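Local atomic coordinates of GTPase-activating protein BEM3 (Saccharomyces cerevisiae S288C, PDB entry 6FSF), a protein that acts as a GTPase-activating protein for CDC42 and, less efficiently, RHO1, the tandem PX-PH piece here belonging to a protein that binds phosphatidylinositol 3-phosphate. Residues V140-R148 against W159-R167; T87-T95 against E198-G206. All blocks are in the same frame, centred on the assembly; numbering follows the deposited sequence.

Contact 1. Residues V140-R148 against W159-R167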
loop_
_atom_site.group_PDB
_atom_site.type_symbol
_atom_site.label_atom_id
_atom_site.label_comp_id
_atom_site.label_asym_id
_atom_site.label_seq_id
_atom_site.Cartn_x
_atom_site.Cartn_y
_atom_site.Cartn_z
ATOM N N VAL A 140 -13.983 -14.778 -5.914
ATOM C CA VAL A 140 -14.051 -13.622 -5.028
ATOM C C VAL A 140 -12.721 -12.876 -5.026
ATOM O O VAL A 140 -11.684 -13.436 -4.672
ATOM C CB VAL A 140 -14.443 -14.043 -3.600
ATOM C CG1 VAL A 140 -14.719 -12.816 -2.746
ATOM C CG2 VAL A 140 -15.653 -14.968 -3.631
ATOM N N LYS A 141 -12.762 -11.605 -5.422
ATOM C CA LYS A 141 -11.584 -10.752 -5.505
ATOM C C LYS A 141 -11.869 -9.438 -4.796
ATOM O O LYS A 141 -12.985 -8.914 -4.872
ATOM C CB LYS A 141 -11.188 -10.489 -6.969
ATOM C CG LYS A 141 -10.058 -9.478 -7.161
ATOM C CD LYS A 141 -8.692 -10.149 -7.207
ATOM C CE LYS A 141 -7.563 -9.128 -7.286
ATOM N NZ LYS A 141 -7.073 -8.711 -5.940
ATOM N N ASP A 142 -10.860 -8.907 -4.107
ATOM C CA ASP A 142 -11.017 -7.668 -3.360
ATOM C C ASP A 142 -9.698 -6.907 -3.360
ATOM O O ASP A 142 -8.683 -7.375 -3.886
ATOM C CB ASP A 142 -11.499 -7.944 -1.933
ATOM C CG ASP A 142 -10.620 -8.937 -1.203
ATOM O OD1 ASP A 142 -10.135 -9.890 -1.849
ATOM O OD2 ASP A 142 -10.417 -8.765 0.016
ATOM N N GLY A 143 -9.722 -5.728 -2.763
ATOM C CA GLY A 143 -8.544 -4.888 -2.680
ATOM C C GLY A 143 -8.919 -3.422 -2.701
ATOM O O GLY A 143 -10.045 -3.041 -3.014
ATOM N N SER A 144 -7.938 -2.596 -2.353
ATOM C CA SER A 144 -8.110 -1.151 -2.385
ATOM C C SER A 144 -7.997 -0.643 -3.816
ATOM O O SER A 144 -7.161 -1.116 -4.592
ATOM C CB SER A 144 -7.065 -0.468 -1.502
ATOM O OG SER A 144 -7.175 -0.899 -0.158
ATOM N N LEU A 145 -8.848 0.322 -4.165
ATOM C CA LEU A 145 -8.892 0.854 -5.519
ATOM C C LEU A 145 -8.975 2.372 -5.471
ATOM O O LEU A 145 -9.335 2.963 -4.451
ATOM C CB LEU A 145 -10.079 0.285 -6.308
ATOM C CG LEU A 145 -10.158 -1.232 -6.472
ATOM C CD1 LEU A 145 -11.471 -1.630 -7.131
ATOM C CD2 LEU A 145 -8.977 -1.750 -7.273
ATOM N N LEU A 146 -8.638 2.997 -6.596
ATOM C CA LEU A 146 -8.763 4.437 -6.780
ATOM C C LEU A 146 -9.789 4.700 -7.873
ATOM O O LEU A 146 -9.698 4.127 -8.963
ATOM C CB LEU A 146 -7.417 5.074 -7.138
ATOM C CG LEU A 146 -6.357 5.052 -6.031
ATOM C CD1 LEU A 146 -5.051 5.663 -6.509
ATOM C CD2 LEU A 146 -6.865 5.777 -4.794
ATOM N N LEU A 147 -10.762 5.561 -7.582
ATOM C CA LEU A 147 -11.923 5.763 -8.439
ATOM C C LEU A 147 -12.021 7.213 -8.890
ATOM O O LEU A 147 -11.848 8.137 -8.089
ATOM C CB LEU A 147 -13.210 5.361 -7.711
ATOM C CG LEU A 147 -14.528 5.575 -8.458
ATOM C CD1 LEU A 147 -14.569 4.744 -9.730
ATOM C CD2 LEU A 147 -15.703 5.239 -7.556
ATOM N N ARG A 148 -12.312 7.402 -10.178
ATOM C CA ARG A 148 -12.544 8.716 -10.759
ATOM C C ARG A 148 -13.801 8.671 -11.618
ATOM O O ARG A 148 -14.134 7.637 -12.204
ATOM C CB ARG A 148 -11.349 9.185 -11.612
ATOM C CG ARG A 148 -11.508 10.575 -12.222
ATOM C CD ARG A 148 -10.346 10.925 -13.142
ATOM N NE ARG A 148 -10.286 10.074 -14.331
ATOM C CZ ARG A 148 -10.810 10.395 -15.512
ATOM N NH1 ARG A 148 -11.439 11.553 -15.672
ATOM N NH2 ARG A 148 -10.701 9.558 -16.534
ATOM N N TRP A 159 -9.645 11.826 -7.729
ATOM C CA TRP A 159 -9.594 10.426 -7.338
ATOM C C TRP A 159 -10.017 10.267 -5.883
ATOM O O TRP A 159 -9.820 11.161 -5.056
ATOM C CB TRP A 159 -8.188 9.848 -7.537
ATOM C CG TRP A 159 -7.707 9.915 -8.955
ATOM C CD1 TRP A 159 -6.964 10.909 -9.523
ATOM C CD2 TRP A 159 -7.942 8.951 -9.988
ATOM N NE1 TRP A 159 -6.721 10.623 -10.844
ATOM C CE2 TRP A 159 -7.311 9.426 -11.155
ATOM C CE3 TRP A 159 -8.624 7.730 -10.039
ATOM C CZ2 TRP A 159 -7.340 8.724 -12.358
ATOM C CZ3 TRP A 159 -8.652 7.034 -11.236
ATOM C CH2 TRP A 159 -8.015 7.534 -12.380
ATOM N N ARG A 160 -10.607 9.112 -5.582
ATOM C CA ARG A 160 -11.073 8.793 -4.239
ATOM C C ARG A 160 -10.800 7.322 -3.951
ATOM O O ARG A 160 -10.923 6.474 -4.838
ATOM C CB ARG A 160 -12.567 9.100 -4.076
ATOM C CG ARG A 160 -13.439 8.510 -5.181
ATOM C CD ARG A 160 -14.915 8.817 -4.969
ATOM N NE ARG A 160 -15.205 10.245 -5.010
ATOM C CZ ARG A 160 -16.391 10.769 -4.718
ATOM N NH1 ARG A 160 -16.575 12.082 -4.780
ATOM N NH2 ARG A 160 -17.393 9.979 -4.359
ATOM N N VAL A 161 -10.434 7.029 -2.706
ATOM C CA VAL A 161 -10.119 5.666 -2.290
ATOM C C VAL A 161 -11.411 4.876 -2.137
ATOM O O VAL A 161 -12.354 5.323 -1.474
ATOM C CB VAL A 161 -9.312 5.670 -0.981
ATOM C CG1 VAL A 161 -8.986 4.249 -0.551
ATOM C CG2 VAL A 161 -8.045 6.498 -1.143
ATOM N N ARG A 162 -11.455 3.694 -2.748
ATOM C CA ARG A 162 -12.585 2.787 -2.630
ATOM C C ARG A 162 -12.076 1.392 -2.311
ATOM O O ARG A 162 -10.952 1.028 -2.666
ATOM C CB ARG A 162 -13.419 2.746 -3.919
ATOM C CG ARG A 162 -14.251 3.989 -4.165
ATOM C CD ARG A 162 -15.370 4.100 -3.146
ATOM N NE ARG A 162 -15.302 5.348 -2.395
ATOM C CZ ARG A 162 -15.946 6.458 -2.736
ATOM N NH1 ARG A 162 -16.710 6.476 -3.820
ATOM N NH2 ARG A 162 -15.825 7.552 -1.995
ATOM N N TYR A 163 -12.909 0.612 -1.634
ATOM C CA TYR A 163 -12.636 -0.799 -1.394
ATOM C C TYR A 163 -13.603 -1.618 -2.239
ATOM O O TYR A 163 -14.821 -1.507 -2.072
ATOM C CB TYR A 163 -12.768 -1.151 0.086
ATOM C CG TYR A 163 -12.548 -2.617 0.366
ATOM C CD1 TYR A 163 -13.517 -3.372 1.010
ATOM C CD2 TYR A 163 -11.378 -3.250 -0.034
ATOM C CE1 TYR A 163 -13.321 -4.714 1.264
ATOM C CE2 TYR A 163 -11.174 -4.595 0.213
ATOM C CZ TYR A 163 -12.149 -5.322 0.862
ATOM O OH TYR A 163 -11.958 -6.662 1.114
ATOM N N GLY A 164 -13.059 -2.421 -3.146
ATOM C CA GLY A 164 -13.862 -3.178 -4.094
ATOM C C GLY A 164 -14.039 -4.622 -3.664
ATOM O O GLY A 164 -13.095 -5.270 -3.210
ATOM N N ILE A 165 -15.266 -5.118 -3.810
ATOM C CA ILE A 165 -15.600 -6.517 -3.564
ATOM C C ILE A 165 -16.310 -7.053 -4.799
ATOM O O ILE A 165 -17.343 -6.512 -5.207
ATOM C CB ILE A 165 -16.487 -6.700 -2.319
ATOM C CG1 ILE A 165 -15.732 -6.298 -1.056
ATOM C CG2 ILE A 165 -16.948 -8.148 -2.206
ATOM C CD1 ILE A 165 -14.724 -7.333 -0.586
ATOM N N LEU A 166 -15.761 -8.107 -5.391
ATOM C CA LEU A 166 -16.416 -8.794 -6.495
ATOM C C LEU A 166 -17.330 -9.870 -5.922
ATOM O O LEU A 166 -16.859 -10.833 -5.305
ATOM C CB LEU A 166 -15.395 -9.404 -7.454
ATOM C CG LEU A 166 -15.956 -9.919 -8.784
ATOM C CD1 LEU A 166 -16.916 -8.908 -9.392
ATOM C CD2 LEU A 166 -14.842 -10.261 -9.766
ATOM N N ARG A 167 -18.635 -9.697 -6.109
ATOM C CA ARG A 167 -19.638 -10.634 -5.617
ATOM C C ARG A 167 -20.323 -11.290 -6.807
ATOM O O ARG A 167 -21.001 -10.609 -7.587
ATOM C CB ARG A 167 -20.663 -9.929 -4.729
ATOM C CG ARG A 167 -21.752 -10.857 -4.227
ATOM C CD ARG A 167 -22.787 -10.114 -3.387
ATOM N NE ARG A 167 -23.752 -11.045 -2.788
ATOM C CZ ARG A 167 -24.770 -10.674 -2.017
ATOM N NH1 ARG A 167 -25.593 -11.589 -1.521
ATOM N NH2 ARG A 167 -24.958 -9.383 -1.747
#
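Leu145 and Arg162 trade backbone hydrogen bonds in the first beta hairpin of the PH domain, where strands 142-148 and 160-167 run antiparallel. Leu145 N reaches Arg162 O at 2.7 Å, and Arg162 N returns the bond to Leu145 O; Leu147 and Arg160 form the next hydrogen-bonded pair. The well-buried part is the side of the sheet that carries Leu145, Leu147 and Arg162. There Leu147 CD2 lies against the aliphatic CG of Arg162 at 3.9 Å, and Leu145 CD1 occupies the place where a side chain on Gly164 would collide, while Trp236 of helix 230-240 covers Leu145. At the hairpin's loop end the Trp159 indole lies over Arg148, whose CB stands 3.5 Å from the centroid of the Trp159 six-membered ring, a CH-pi contact over the face. Turned anti to the carbonyl carbon of Trp159 (chi1 -60°), the indole folds back on the neighbouring strand, where CE3 also meets Leu146 CB, and NE1 is bonded to Phe201 O. With an alanine here, Arg148 CB would probably lose the ring face beneath it and Phe201 O its indole donor. The contact slackens where Asp142 to Ser144 pair with Tyr163 to Ile165: these residues, Gly164 apart, are partly exposed, and the Gly143 N to Gly164 O bond is weak. Here the Tyr163 ring runs alongside Asp142, and its OH donates to the anti lone pair of Asp142 OD2 at 2.8 Å.

Contact 2. Residues T87-T95 against E198-G206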
loop_
_atom_site.group_PDB
_atom_site.type_symbol
_atom_site.label_atom_id
_atom_site.label_comp_id
_atom_site.label_asym_id
_atom_site.label_seq_id
_atom_site.Cartn_x
_atom_site.Cartn_y
_atom_site.Cartn_z
ATOM N N THR A 87 -1.490 15.473 -3.107
ATOM C CA THR A 87 -2.614 15.317 -4.025
ATOM C C THR A 87 -2.670 13.860 -4.466
ATOM O O THR A 87 -1.703 13.341 -5.032
ATOM C CB THR A 87 -2.493 16.248 -5.236
ATOM O OG1 THR A 87 -1.491 15.749 -6.133
ATOM C CG2 THR A 87 -2.111 17.651 -4.793
ATOM N N LEU A 88 -3.798 13.205 -4.197
ATOM C CA LEU A 88 -3.955 11.784 -4.493
ATOM C C LEU A 88 -4.074 11.551 -5.997
ATOM O O LEU A 88 -5.029 12.019 -6.629
ATOM C CB LEU A 88 -5.182 11.223 -3.776
ATOM C CG LEU A 88 -5.366 9.703 -3.846
ATOM C CD1 LEU A 88 -4.275 9.011 -3.053
ATOM C CD2 LEU A 88 -6.745 9.259 -3.364
ATOM N N SER A 89 -3.115 10.822 -6.565
ATOM C CA SER A 89 -3.140 10.427 -7.965
ATOM C C SER A 89 -2.595 9.009 -8.076
ATOM O O SER A 89 -1.748 8.609 -7.272
ATOM C CB SER A 89 -2.307 11.370 -8.848
ATOM O OG SER A 89 -0.946 10.970 -8.871
ATOM N N PRO A 90 -3.070 8.233 -9.054
ATOM C CA PRO A 90 -2.587 6.843 -9.170
ATOM C C PRO A 90 -1.090 6.726 -9.397
ATOM O O PRO A 90 -0.469 5.782 -8.888
ATOM C CB PRO A 90 -3.386 6.303 -10.365
ATOM C CG PRO A 90 -4.616 7.135 -10.399
ATOM C CD PRO A 90 -4.190 8.507 -9.968
ATOM N N THR A 91 -0.489 7.651 -10.150
ATOM C CA THR A 91 0.937 7.533 -10.438
ATOM C C THR A 91 1.790 7.826 -9.208
ATOM O O THR A 91 2.880 7.256 -9.061
ATOM C CB THR A 91 1.324 8.455 -11.596
ATOM O OG1 THR A 91 2.725 8.330 -11.866
ATOM C CG2 THR A 91 1.000 9.906 -11.266
ATOM N N LYS A 92 1.316 8.702 -8.315
ATOM C CA LYS A 92 2.037 8.944 -7.070
ATOM C C LYS A 92 1.892 7.770 -6.109
ATOM O O LYS A 92 2.857 7.385 -5.436
ATOM C CB LYS A 92 1.539 10.226 -6.404
ATOM C CG LYS A 92 1.744 11.499 -7.208
ATOM C CD LYS A 92 1.364 12.697 -6.359
ATOM C CE LYS A 92 0.914 13.872 -7.200
ATOM N NZ LYS A 92 0.350 14.946 -6.337
ATOM N N VAL A 93 0.689 7.199 -6.027
ATOM C CA VAL A 93 0.451 6.048 -5.159
ATOM C C VAL A 93 1.350 4.886 -5.561
ATOM O O VAL A 93 1.939 4.207 -4.710
ATOM C CB VAL A 93 -1.036 5.652 -5.202
ATOM C CG1 VAL A 93 -1.260 4.315 -4.515
ATOM C CG2 VAL A 93 -1.885 6.736 -4.564
ATOM N N ASP A 94 1.468 4.646 -6.868
ATOM C CA ASP A 94 2.341 3.588 -7.366
ATOM C C ASP A 94 3.796 3.860 -7.006
ATOM O O ASP A 94 4.530 2.951 -6.604
ATOM C CB ASP A 94 2.187 3.458 -8.882
ATOM C CG ASP A 94 3.011 2.322 -9.456
ATOM O OD1 ASP A 94 2.413 1.331 -9.923
ATOM O OD2 ASP A 94 4.255 2.416 -9.437
ATOM N N THR A 95 4.229 5.114 -7.141
ATOM C CA THR A 95 5.642 5.432 -6.960
ATOM C C THR A 95 6.052 5.338 -5.495
ATOM O O THR A 95 7.059 4.700 -5.163
ATOM C CB THR A 95 5.941 6.824 -7.519
ATOM O OG1 THR A 95 5.621 6.859 -8.916
ATOM C CG2 THR A 95 7.409 7.159 -7.344
ATOM N N GLU A 198 1.129 9.731 -20.131
ATOM C CA GLU A 198 0.440 10.117 -18.907
ATOM C C GLU A 198 -0.589 11.203 -19.195
ATOM O O GLU A 198 -0.264 12.247 -19.767
ATOM C CB GLU A 198 1.458 10.597 -17.871
ATOM C CG GLU A 198 0.873 11.045 -16.541
ATOM C CD GLU A 198 1.946 11.509 -15.574
ATOM O OE1 GLU A 198 3.145 11.369 -15.900
ATOM O OE2 GLU A 198 1.596 12.016 -14.487
ATOM N N ASP A 199 -1.838 10.946 -18.810
ATOM C CA ASP A 199 -2.922 11.878 -19.073
ATOM C C ASP A 199 -2.974 12.952 -17.987
ATOM O O ASP A 199 -2.149 12.992 -17.072
ATOM C CB ASP A 199 -4.257 11.135 -19.200
ATOM C CG ASP A 199 -4.594 10.288 -17.975
ATOM O OD1 ASP A 199 -4.154 10.616 -16.854
ATOM O OD2 ASP A 199 -5.323 9.286 -18.138
ATOM N N ARG A 200 -3.969 13.834 -18.087
ATOM C CA ARG A 200 -4.088 14.953 -17.161
ATOM C C ARG A 200 -4.633 14.549 -15.795
ATOM O O ARG A 200 -4.797 15.424 -14.935
ATOM C CB ARG A 200 -4.965 16.050 -17.770
ATOM C CG ARG A 200 -6.408 15.646 -18.050
ATOM C CD ARG A 200 -7.147 16.766 -18.776
ATOM N NE ARG A 200 -8.591 16.532 -18.864
ATOM C CZ ARG A 200 -9.189 15.903 -19.874
ATOM N NH1 ARG A 200 -8.467 15.430 -20.887
ATOM N NH2 ARG A 200 -10.508 15.744 -19.869
ATOM N N PHE A 201 -4.909 13.267 -15.567
ATOM C CA PHE A 201 -5.403 12.793 -14.281
ATOM C C PHE A 201 -4.391 11.942 -13.527
ATOM O O PHE A 201 -4.675 11.525 -12.401
ATOM C CB PHE A 201 -6.699 11.996 -14.473
ATOM C CG PHE A 201 -7.750 12.724 -15.259
ATOM C CD1 PHE A 201 -8.416 13.807 -14.711
ATOM C CD2 PHE A 201 -8.080 12.317 -16.540
ATOM C CE1 PHE A 201 -9.386 14.476 -15.430
ATOM C CE2 PHE A 201 -9.051 12.980 -17.264
ATOM C CZ PHE A 201 -9.705 14.062 -16.709
ATOM N N GLY A 202 -3.225 11.675 -14.107
ATOM C CA GLY A 202 -2.255 10.816 -13.457
ATOM C C GLY A 202 -2.653 9.358 -13.447
ATOM O O GLY A 202 -2.259 8.619 -12.536
ATOM N N THR A 203 -3.431 8.927 -14.441
ATOM C CA THR A 203 -3.900 7.552 -14.495
ATOM C C THR A 203 -2.726 6.589 -14.620
ATOM O O THR A 203 -1.771 6.837 -15.363
ATOM C CB THR A 203 -4.860 7.379 -15.671
ATOM O OG1 THR A 203 -5.973 8.266 -15.517
ATOM C CG2 THR A 203 -5.382 5.947 -15.732
ATOM N N ARG A 204 -2.799 5.490 -13.871
ATOM C CA ARG A 204 -1.766 4.469 -13.908
ATOM C C ARG A 204 -2.352 3.176 -13.366
ATOM O O ARG A 204 -3.124 3.197 -12.404
ATOM C CB ARG A 204 -0.534 4.888 -13.103
ATOM C CG ARG A 204 0.649 3.963 -13.261
ATOM C CD ARG A 204 1.928 4.639 -12.815
ATOM N NE ARG A 204 3.101 3.831 -13.130
ATOM C CZ ARG A 204 3.596 3.686 -14.355
ATOM N NH1 ARG A 204 3.012 4.290 -15.382
ATOM N NH2 ARG A 204 4.669 2.934 -14.553
ATOM N N ASN A 205 -1.977 2.057 -13.991
ATOM C CA ASN A 205 -2.541 0.747 -13.661
ATOM C C ASN A 205 -4.063 0.787 -13.729
ATOM O O ASN A 205 -4.761 0.180 -12.915
ATOM C CB ASN A 205 -2.077 0.279 -12.279
ATOM C CG ASN A 205 -0.573 0.323 -12.121
ATOM O OD1 ASN A 205 0.174 0.025 -13.055
ATOM N ND2 ASN A 205 -0.117 0.699 -10.935
ATOM N N GLY A 206 -4.586 1.519 -14.711
ATOM C CA GLY A 206 -6.003 1.809 -14.742
ATOM C C GLY A 206 -6.788 1.123 -15.839
ATOM O O GLY A 206 -6.223 0.650 -16.831
#
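Pro90 and Thr91, in the first turn of helix 90-107 of the PX domain, meet the loop that leads into strand 206-211 of the PH domain, making this an interdomain contact between a helix N-terminus and a loop. The Pro90 ring packs against the carbonyl oxygen of Gly202, its CD 3.2 Å from Gly202 O, and its CB approaches Arg204 N. The same carbonyl receives a weak hydrogen bond from Thr91 N; Ser89 at the N-cap takes Lys92 N through OG. Gly202 has positive phi, and a side chain there would press on both Ser89 CB and Thr91 CG2, two reasons why glycine suits the position. Behind it, Asp199 shapes the loop as an Asx turn: Asp199 OD1 accepts from Phe201 N and Thr203 N on opposite faces of the carboxylate plane, while Thr203 OG1 bonds to Asp199 OD2 at 2.9 Å.

One turn further along the helix, Asp94 points its CB toward the loop, and with CG anti to the backbone N (chi1 -177°) its OD1 meets Asn205. Asn205 ND2 donates to the anti lone pair of Asp94 OD1 over 2.8 Å, that oxygen nearly in the amide plane and the N-H...O angle 155°. Extended from CG to NE, the Arg204 side chain crosses Thr91 at about a right angle, its CD 3.9 Å from Thr91 CA. Asp94 CG lies at the edge of the Arg204 guanidinium, but the two planes are 78° apart and Arg204 NE stays 4.1 Å from Asp94 OD2, beyond a salt bridge. The chemistry implies a junction held by packing of Pro90 and the Arg204 chain, a weak backbone bond and one well-formed amide-carboxylate bond, with probably a modest electrostatic attraction from the arginine.

How the contacts relate
Contact 1 lies wholly within the PH domain, whereas contact 2 joins that domain to the PX domain; their centres are about 15 Å apart. Along the chain the order is 87-95, 140-148, 159-167, 198-206, so the hairpin is nested inside the loop closed by contact 2. Strand 206-211, which follows the loop, belongs to the same seven-stranded antiparallel PH barrel as the hairpin. The two sites touch directly: the Trp159 indole borders Pro90 and Thr203, and Arg148 packs on Phe201 in a cation-pi contact. The example illustrates how an interdomain interface can be continuous with the packing inside one domain: the loop end of the PH hairpin backs the loop that meets the PX helix.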